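Local coordinates for protein (endonuclease) (Salmonella typhimurium, PDB 1BYR) that is an endonuclease of the PLD-like superfamily, a two-chain protein whose subunit folds as a mixed beta sheet with helices on both faces, at residues L18-A22 against A124-W128; A26-M32 against V97-N102. Numbering follows the deposited sequence.

Contact 1: residues L18-A22 against A124-W128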
ATOM      1  N   LEU A  18      11.119   8.960   3.556  1.00  9.50           N
ATOM      2  CA  LEU A  18      11.439   8.112   2.408  1.00  9.00           C
ATOM      3  C   LEU A  18      10.654   8.524   1.167  1.00  7.62           C
ATOM      4  O   LEU A  18      11.197   8.582   0.059  1.00  7.48           O
ATOM      5  CB  LEU A  18      11.145   6.634   2.741  1.00  7.23           C
ATOM      6  CG  LEU A  18      11.405   5.638   1.613  1.00  7.63           C
ATOM      7  CD1 LEU A  18      12.802   5.859   1.050  1.00  6.47           C
ATOM      8  CD2 LEU A  18      11.256   4.207   2.130  1.00  5.96           C
ATOM      9  N   VAL A  19       9.368   8.804   1.349  1.00  7.29           N
ATOM     10  CA  VAL A  19       8.532   9.233   0.238  1.00  6.97           C
ATOM     11  C   VAL A  19       9.090  10.560  -0.305  1.00  6.03           C
ATOM     12  O   VAL A  19       9.202  10.737  -1.520  1.00  6.53           O
ATOM     13  CB  VAL A  19       7.056   9.402   0.702  1.00  7.39           C
ATOM     14  CG1 VAL A  19       6.221  10.048  -0.402  1.00  7.49           C
ATOM     15  CG2 VAL A  19       6.476   8.035   1.078  1.00  7.60           C
ATOM     16  N   LEU A  20       9.455  11.475   0.592  1.00  5.85           N
ATOM     17  CA  LEU A  20      10.042  12.760   0.174  1.00  7.97           C
ATOM     18  C   LEU A  20      11.359  12.517  -0.569  1.00  7.99           C
ATOM     19  O   LEU A  20      11.652  13.186  -1.560  1.00  9.07           O
ATOM     20  CB  LEU A  20      10.276  13.670   1.386  1.00  4.21           C
ATOM     21  CG  LEU A  20       8.955  14.176   1.975  1.00  5.55           C
ATOM     22  CD1 LEU A  20       9.188  14.820   3.335  1.00  6.88           C
ATOM     23  CD2 LEU A  20       8.317  15.164   1.006  1.00  6.33           C
ATOM     24  N   SER A  21      12.135  11.534  -0.110  1.00  7.77           N
ATOM     25  CA  SER A  21      13.409  11.178  -0.737  1.00  7.81           C
ATOM     26  C   SER A  21      13.206  10.711  -2.173  1.00  8.21           C
ATOM     27  O   SER A  21      14.005  11.014  -3.062  1.00  8.98           O
ATOM     28  CB  SER A  21      14.108  10.068   0.057  1.00  7.05           C
ATOM     29  OG  SER A  21      15.273   9.600  -0.601  1.00  7.55           O
ATOM     30  N   ALA A  22      12.137   9.970  -2.411  1.00  7.82           N
ATOM     31  CA  ALA A  22      11.865   9.490  -3.756  1.00  8.46           C
ATOM     32  C   ALA A  22      11.516  10.656  -4.686  1.00  8.99           C
ATOM     33  O   ALA A  22      12.000  10.725  -5.812  1.00  8.87           O
ATOM     34  CB  ALA A  22      10.719   8.461  -3.735  1.00  8.69           C
ATOM     35  N   ALA A 124       5.877   2.381   3.773  1.00  6.89           N
ATOM     36  CA  ALA A 124       6.108   2.857   2.425  1.00  7.42           C
ATOM     37  C   ALA A 124       7.397   2.209   1.986  1.00  6.68           C
ATOM     38  O   ALA A 124       8.355   2.141   2.763  1.00  6.78           O
ATOM     39  CB  ALA A 124       6.260   4.411   2.392  1.00  7.41           C
ATOM     40  N   VAL A 125       7.421   1.699   0.755  1.00  6.53           N
ATOM     41  CA  VAL A 125       8.635   1.106   0.232  1.00  6.93           C
ATOM     42  C   VAL A 125       9.021   1.804  -1.060  1.00  7.80           C
ATOM     43  O   VAL A 125       8.161   2.285  -1.811  1.00  5.09           O
ATOM     44  CB  VAL A 125       8.466  -0.413  -0.059  1.00  8.24           C
ATOM     45  CG1 VAL A 125       8.154  -1.149   1.231  1.00  7.31           C
ATOM     46  CG2 VAL A 125       7.372  -0.635  -1.093  1.00  6.26           C
ATOM     47  N   VAL A 126      10.329   1.910  -1.290  1.00  6.39           N
ATOM     48  CA  VAL A 126      10.820   2.488  -2.525  1.00  7.19           C
ATOM     49  C   VAL A 126      11.700   1.438  -3.169  1.00  7.90           C
ATOM     50  O   VAL A 126      12.726   1.055  -2.616  1.00  9.37           O
ATOM     51  CB  VAL A 126      11.623   3.792  -2.296  1.00  6.19           C
ATOM     52  CG1 VAL A 126      12.175   4.284  -3.628  1.00  5.42           C
ATOM     53  CG2 VAL A 126      10.718   4.873  -1.684  1.00  4.13           C
ATOM     54  N   ILE A 127      11.253   0.936  -4.319  1.00  8.61           N
ATOM     55  CA  ILE A 127      11.978  -0.086  -5.069  1.00  8.88           C
ATOM     56  C   ILE A 127      12.763   0.633  -6.151  1.00 10.62           C
ATOM     57  O   ILE A 127      12.204   1.057  -7.164  1.00 10.06           O
ATOM     58  CB  ILE A 127      10.994  -1.109  -5.720  1.00 10.33           C
ATOM     59  CG1 ILE A 127      10.059  -1.682  -4.650  1.00 11.05           C
ATOM     60  CG2 ILE A 127      11.776  -2.238  -6.391  1.00 10.40           C
ATOM     61  CD1 ILE A 127       8.793  -2.319  -5.201  1.00 10.71           C
ATOM     62  N   TRP A 128      14.062   0.783  -5.913  1.00 10.38           N
ATOM     63  CA  TRP A 128      14.950   1.485  -6.831  1.00 12.46           C
ATOM     64  C   TRP A 128      15.546   0.670  -7.968  1.00 12.78           C
ATOM     65  O   TRP A 128      15.929  -0.489  -7.799  1.00 13.22           O
ATOM     66  CB  TRP A 128      16.138   2.075  -6.072  1.00 12.00           C
ATOM     67  CG  TRP A 128      15.799   2.998  -4.960  1.00 11.93           C
ATOM     68  CD1 TRP A 128      15.671   2.682  -3.634  1.00 12.17           C
ATOM     69  CD2 TRP A 128      15.636   4.417  -5.049  1.00 12.61           C
ATOM     70  NE1 TRP A 128      15.441   3.818  -2.897  1.00 11.91           N
ATOM     71  CE2 TRP A 128      15.416   4.895  -3.742  1.00 13.14           C
ATOM     72  CE3 TRP A 128      15.659   5.327  -6.112  1.00 13.56           C
ATOM     73  CZ2 TRP A 128      15.215   6.251  -3.466  1.00 14.17           C
ATOM     74  CZ3 TRP A 128      15.457   6.671  -5.835  1.00 12.78           C
ATOM     75  CH2 TRP A 128      15.247   7.120  -4.523  1.00 12.73           C
TER
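Helix 14-25 lies along strand 122-128, and L18-A22 is the part of it that meets A124-W128. The short axes run in roughly the same direction, 32° apart and 8.8 Å from each other at closest approach. L18 has the most surface covered. Its CA-to-CB bond points at the strand, its CG packs 3.5 Å from V126 CG2, and its CD2 lies 3.6 Å from the carbonyl oxygen of A124. V126 points back at the helix, so that its CG2 also reaches A22 CB at 4.1 Å, one turn on from L18. W128 approaches differently: its CA-to-CB bond is sideways, but the indole swings towards the helix and brings CH2 within 4.2 Å of A22 CA, with S21 O at the ring edge, while NE1 is hydrogen-bonded to Q6 on strand 4-10. At the other end A124 CB meets V19 CG2 at 3.9 Å. The alternation of the strand turns V125 away from this helix, onto V7 and onto F137 of the second subunit. No hydrogen bond joins the two segments. The strand spends backbone hydrogen bonds on strands 4-10 and 104-108, and the helix spends its own internally, as in A22 N to L18 O at 3.0 Å; what joins them is therefore van der Waals packing of aliphatic side chains and an indole ring, as expected of a helix laid on a sheet.

Contact 2: residues A26-M32 against V97-N102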
ATOM      1  N   ALA A  26      13.957  12.527  -8.171  1.00 10.65           N
ATOM      2  CA  ALA A  26      13.579  12.578  -9.580  1.00 12.38           C
ATOM      3  C   ALA A  26      14.378  13.596 -10.389  1.00 14.20           C
ATOM      4  O   ALA A  26      14.427  14.790 -10.060  1.00 12.87           O
ATOM      5  CB  ALA A  26      12.092  12.871  -9.715  1.00 10.44           C
ATOM      6  N   LYS A  27      15.004  13.108 -11.456  1.00 16.03           N
ATOM      7  CA  LYS A  27      15.793  13.966 -12.342  1.00 16.84           C
ATOM      8  C   LYS A  27      15.080  14.181 -13.671  1.00 15.94           C
ATOM      9  O   LYS A  27      15.334  15.158 -14.356  1.00 15.82           O
ATOM     10  CB  LYS A  27      17.167  13.345 -12.612  1.00 18.35           C
ATOM     11  CG  LYS A  27      17.928  12.906 -11.365  1.00 19.46           C
ATOM     12  CD  LYS A  27      18.387  14.089 -10.536  1.00 20.18           C
ATOM     13  CE  LYS A  27      19.484  13.678  -9.543  1.00 23.21           C
ATOM     14  NZ  LYS A  27      19.104  12.541  -8.640  1.00 19.74           N
ATOM     15  N   THR A  28      14.177  13.269 -14.024  1.00 14.27           N
ATOM     16  CA  THR A  28      13.468  13.387 -15.283  1.00 13.32           C
ATOM     17  C   THR A  28      11.948  13.248 -15.220  1.00 13.11           C
ATOM     18  O   THR A  28      11.227  14.021 -15.846  1.00 12.03           O
ATOM     19  CB  THR A  28      14.005  12.375 -16.302  1.00 15.16           C
ATOM     20  OG1 THR A  28      13.774  11.049 -15.813  1.00 19.03           O
ATOM     21  CG2 THR A  28      15.501  12.568 -16.517  1.00 16.33           C
ATOM     22  N   SER A  29      11.435  12.268 -14.484  1.00 11.27           N
ATOM     23  CA  SER A  29       9.977  12.109 -14.428  1.00 12.49           C
ATOM     24  C   SER A  29       9.378  11.571 -13.144  1.00 11.93           C
ATOM     25  O   SER A  29      10.038  10.918 -12.339  1.00 11.51           O
ATOM     26  CB  SER A  29       9.493  11.229 -15.590  1.00 11.07           C
ATOM     27  OG  SER A  29      10.076   9.935 -15.524  1.00 14.07           O
ATOM     28  N   ILE A  30       8.096  11.872 -12.976  1.00 12.64           N
ATOM     29  CA  ILE A  30       7.322  11.432 -11.842  1.00 10.37           C
ATOM     30  C   ILE A  30       5.916  11.174 -12.357  1.00 11.13           C
ATOM     31  O   ILE A  30       5.306  12.043 -12.972  1.00 12.62           O
ATOM     32  CB  ILE A  30       7.248  12.519 -10.753  1.00 10.22           C
ATOM     33  CG1 ILE A  30       8.591  12.646 -10.048  1.00  7.80           C
ATOM     34  CG2 ILE A  30       6.167  12.164  -9.730  1.00 10.05           C
ATOM     35  CD1 ILE A  30       8.528  13.504  -8.798  1.00  6.88           C
ATOM     36  N   ARG A  31       5.416   9.961 -12.134  1.00  9.59           N
ATOM     37  CA  ARG A  31       4.062   9.593 -12.540  1.00  8.95           C
ATOM     38  C   ARG A  31       3.445   9.131 -11.234  1.00  8.31           C
ATOM     39  O   ARG A  31       3.818   8.089 -10.722  1.00  6.58           O
ATOM     40  CB  ARG A  31       4.096   8.440 -13.552  1.00  9.61           C
ATOM     41  CG  ARG A  31       4.556   8.847 -14.956  1.00 11.04           C
ATOM     42  CD  ARG A  31       3.705   9.975 -15.516  1.00 10.61           C
ATOM     43  NE  ARG A  31       4.148  10.395 -16.843  1.00 11.92           N
ATOM     44  CZ  ARG A  31       4.849  11.499 -17.088  1.00 10.95           C
ATOM     45  NH1 ARG A  31       5.200  12.312 -16.096  1.00 10.00           N
ATOM     46  NH2 ARG A  31       5.191  11.794 -18.336  1.00  9.99           N
ATOM     47  N   MET A  32       2.529   9.925 -10.690  1.00  7.65           N
ATOM     48  CA  MET A  32       1.905   9.627  -9.405  1.00  8.03           C
ATOM     49  C   MET A  32       0.417   9.265  -9.433  1.00  7.68           C
ATOM     50  O   MET A  32      -0.358   9.808 -10.225  1.00  6.72           O
ATOM     51  CB  MET A  32       2.112  10.826  -8.474  1.00  6.52           C
ATOM     52  CG  MET A  32       1.595  10.657  -7.056  1.00  7.15           C
ATOM     53  SD  MET A  32       1.948  12.175  -6.165  1.00  9.57           S
ATOM     54  CE  MET A  32       1.805  11.727  -4.519  1.00  7.32           C
ATOM     55  N   VAL A  97       0.901   5.470  -5.243  1.00  6.58           N
ATOM     56  CA  VAL A  97       2.107   5.140  -5.985  1.00  6.83           C
ATOM     57  C   VAL A  97       2.835   6.331  -6.608  1.00  7.62           C
ATOM     58  O   VAL A  97       2.209   7.262  -7.117  1.00  6.68           O
ATOM     59  CB  VAL A  97       1.746   4.169  -7.142  1.00  7.38           C
ATOM     60  CG1 VAL A  97       2.934   4.020  -8.112  1.00  7.16           C
ATOM     61  CG2 VAL A  97       1.303   2.818  -6.583  1.00  5.13           C
ATOM     62  N   ILE A  98       4.163   6.287  -6.556  1.00  8.81           N
ATOM     63  CA  ILE A  98       4.999   7.303  -7.178  1.00  8.45           C
ATOM     64  C   ILE A  98       6.052   6.570  -8.010  1.00  8.43           C
ATOM     65  O   ILE A  98       6.869   5.824  -7.478  1.00  7.40           O
ATOM     66  CB  ILE A  98       5.725   8.213  -6.141  1.00  8.68           C
ATOM     67  CG1 ILE A  98       4.707   8.976  -5.292  1.00  7.76           C
ATOM     68  CG2 ILE A  98       6.588   9.243  -6.874  1.00  8.68           C
ATOM     69  CD1 ILE A  98       5.320   9.985  -4.316  1.00  5.00           C
ATOM     70  N   ILE A  99       5.982   6.749  -9.330  1.00  7.09           N
ATOM     71  CA  ILE A  99       6.933   6.138 -10.248  1.00  7.67           C
ATOM     72  C   ILE A  99       7.933   7.237 -10.626  1.00  8.29           C
ATOM     73  O   ILE A  99       7.562   8.245 -11.224  1.00  9.26           O
ATOM     74  CB  ILE A  99       6.237   5.625 -11.527  1.00  7.28           C
ATOM     75  CG1 ILE A  99       5.094   4.671 -11.167  1.00  9.14           C
ATOM     76  CG2 ILE A  99       7.241   4.910 -12.412  1.00  7.78           C
ATOM     77  CD1 ILE A  99       4.036   4.562 -12.246  1.00  8.54           C
ATOM     78  N   VAL A 100       9.201   7.034 -10.279  1.00  9.51           N
ATOM     79  CA  VAL A 100      10.250   8.023 -10.535  1.00  9.24           C
ATOM     80  C   VAL A 100      11.272   7.645 -11.616  1.00 10.71           C
ATOM     81  O   VAL A 100      11.852   6.542 -11.610  1.00 11.20           O
ATOM     82  CB  VAL A 100      10.998   8.324  -9.213  1.00  9.02           C
ATOM     83  CG1 VAL A 100      12.067   9.400  -9.419  1.00  9.74           C
ATOM     84  CG2 VAL A 100       9.992   8.766  -8.163  1.00  8.62           C
ATOM     85  N   ASP A 101      11.463   8.552 -12.571  1.00  9.81           N
ATOM     86  CA  ASP A 101      12.433   8.366 -13.637  1.00 11.60           C
ATOM     87  C   ASP A 101      12.305   7.043 -14.404  1.00 13.15           C
ATOM     88  O   ASP A 101      13.299   6.470 -14.847  1.00 12.64           O
ATOM     89  CB  ASP A 101      13.847   8.527 -13.062  1.00  9.84           C
ATOM     90  CG  ASP A 101      14.123   9.956 -12.585  1.00 10.68           C
ATOM     91  OD1 ASP A 101      13.348  10.859 -12.962  1.00  8.24           O
ATOM     92  OD2 ASP A 101      15.089  10.181 -11.833  1.00  8.58           O
ATOM     93  N   ASN A 102      11.075   6.569 -14.561  1.00 14.41           N
ATOM     94  CA  ASN A 102      10.806   5.347 -15.303  1.00 15.61           C
ATOM     95  C   ASN A 102      11.527   4.081 -14.833  1.00 12.40           C
ATOM     96  O   ASN A 102      11.542   3.083 -15.540  1.00 12.36           O
ATOM     97  CB  ASN A 102      11.103   5.581 -16.786  1.00 21.06           C
ATOM     98  CG  ASN A 102      10.515   4.501 -17.677  1.00 30.26           C
ATOM     99  OD1 ASN A 102       9.327   4.523 -18.009  1.00 33.77           O
ATOM    100  ND2 ASN A 102      11.350   3.551 -18.075  1.00 34.61           N
TER
HETATM  101  O   HOH W   1       8.490   7.979 -13.939  1.00 14.03           O
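The carboxylate of D101 folds over the turn A26-S29 and takes up the amides of K27, T28 and S29. OD1 accepts hydrogen bonds from T28 N and S29 N, both at 2.8 Å, and OD2 one from K27 N at 3.0 Å; D101 N in turn donates to S29 O at 2.8 Å. The loop leading into strand 29-34 is thus pinned to the end of strand 97-100. D101 holds the aspartate position of the HxKxxxxD signature of the PLD superfamily, and here its carboxylate plays a structural part. Its left-handed backbone, shared by N102, starts the turn towards strand 104-108. A water bridges the corner, 3.0 Å from S29 OG, donating to I99 O and accepting from N102 N. Beyond it the strands run antiparallel: R31 and I99 form a hydrogen-bonded pair, with R31 N to I99 O and I99 N to R31 O both 2.9 Å, between the non-hydrogen-bonded pairs I30-V100 and M32-I98. I30, M32, I98 and V100 share one face, where I30 CG2 lies 4.1 Å from I98 CG2. This face packs on helix 14-25, through I23 among others, and on the F112 loop. On the opposite face I99 touches F137 of helix 131-146, while R31 meets W141 in a cation-pi contact and D55 in a salt bridge. Strand 55-61 continues the sheet beside strand 29-34, with strand 104-108 beyond strand 97-100.

Contact 1 lays a helix on the sheet and contact 2 pairs two strands within it; their centres lie about 11 Å apart. Helix 14-25 is followed, after the short turn A26-T28, by strand 29-34, so one continuous piece of chain supplies the helix that packs on strand 122-128 and the strand that pairs with 97-100; between those two sheet partners lies strand 104-108. The contacts also touch: V19 CG1 is 4.0 Å from I98 CD1, and A22 O is 3.7 Å from V100 CG2, so V19 and A22 bear on both strands 122-128 and 97-100. The HxK part of the superfamily signature immediately precedes V97 and its aspartate is D101, so contact 2 probably lies beside the active site.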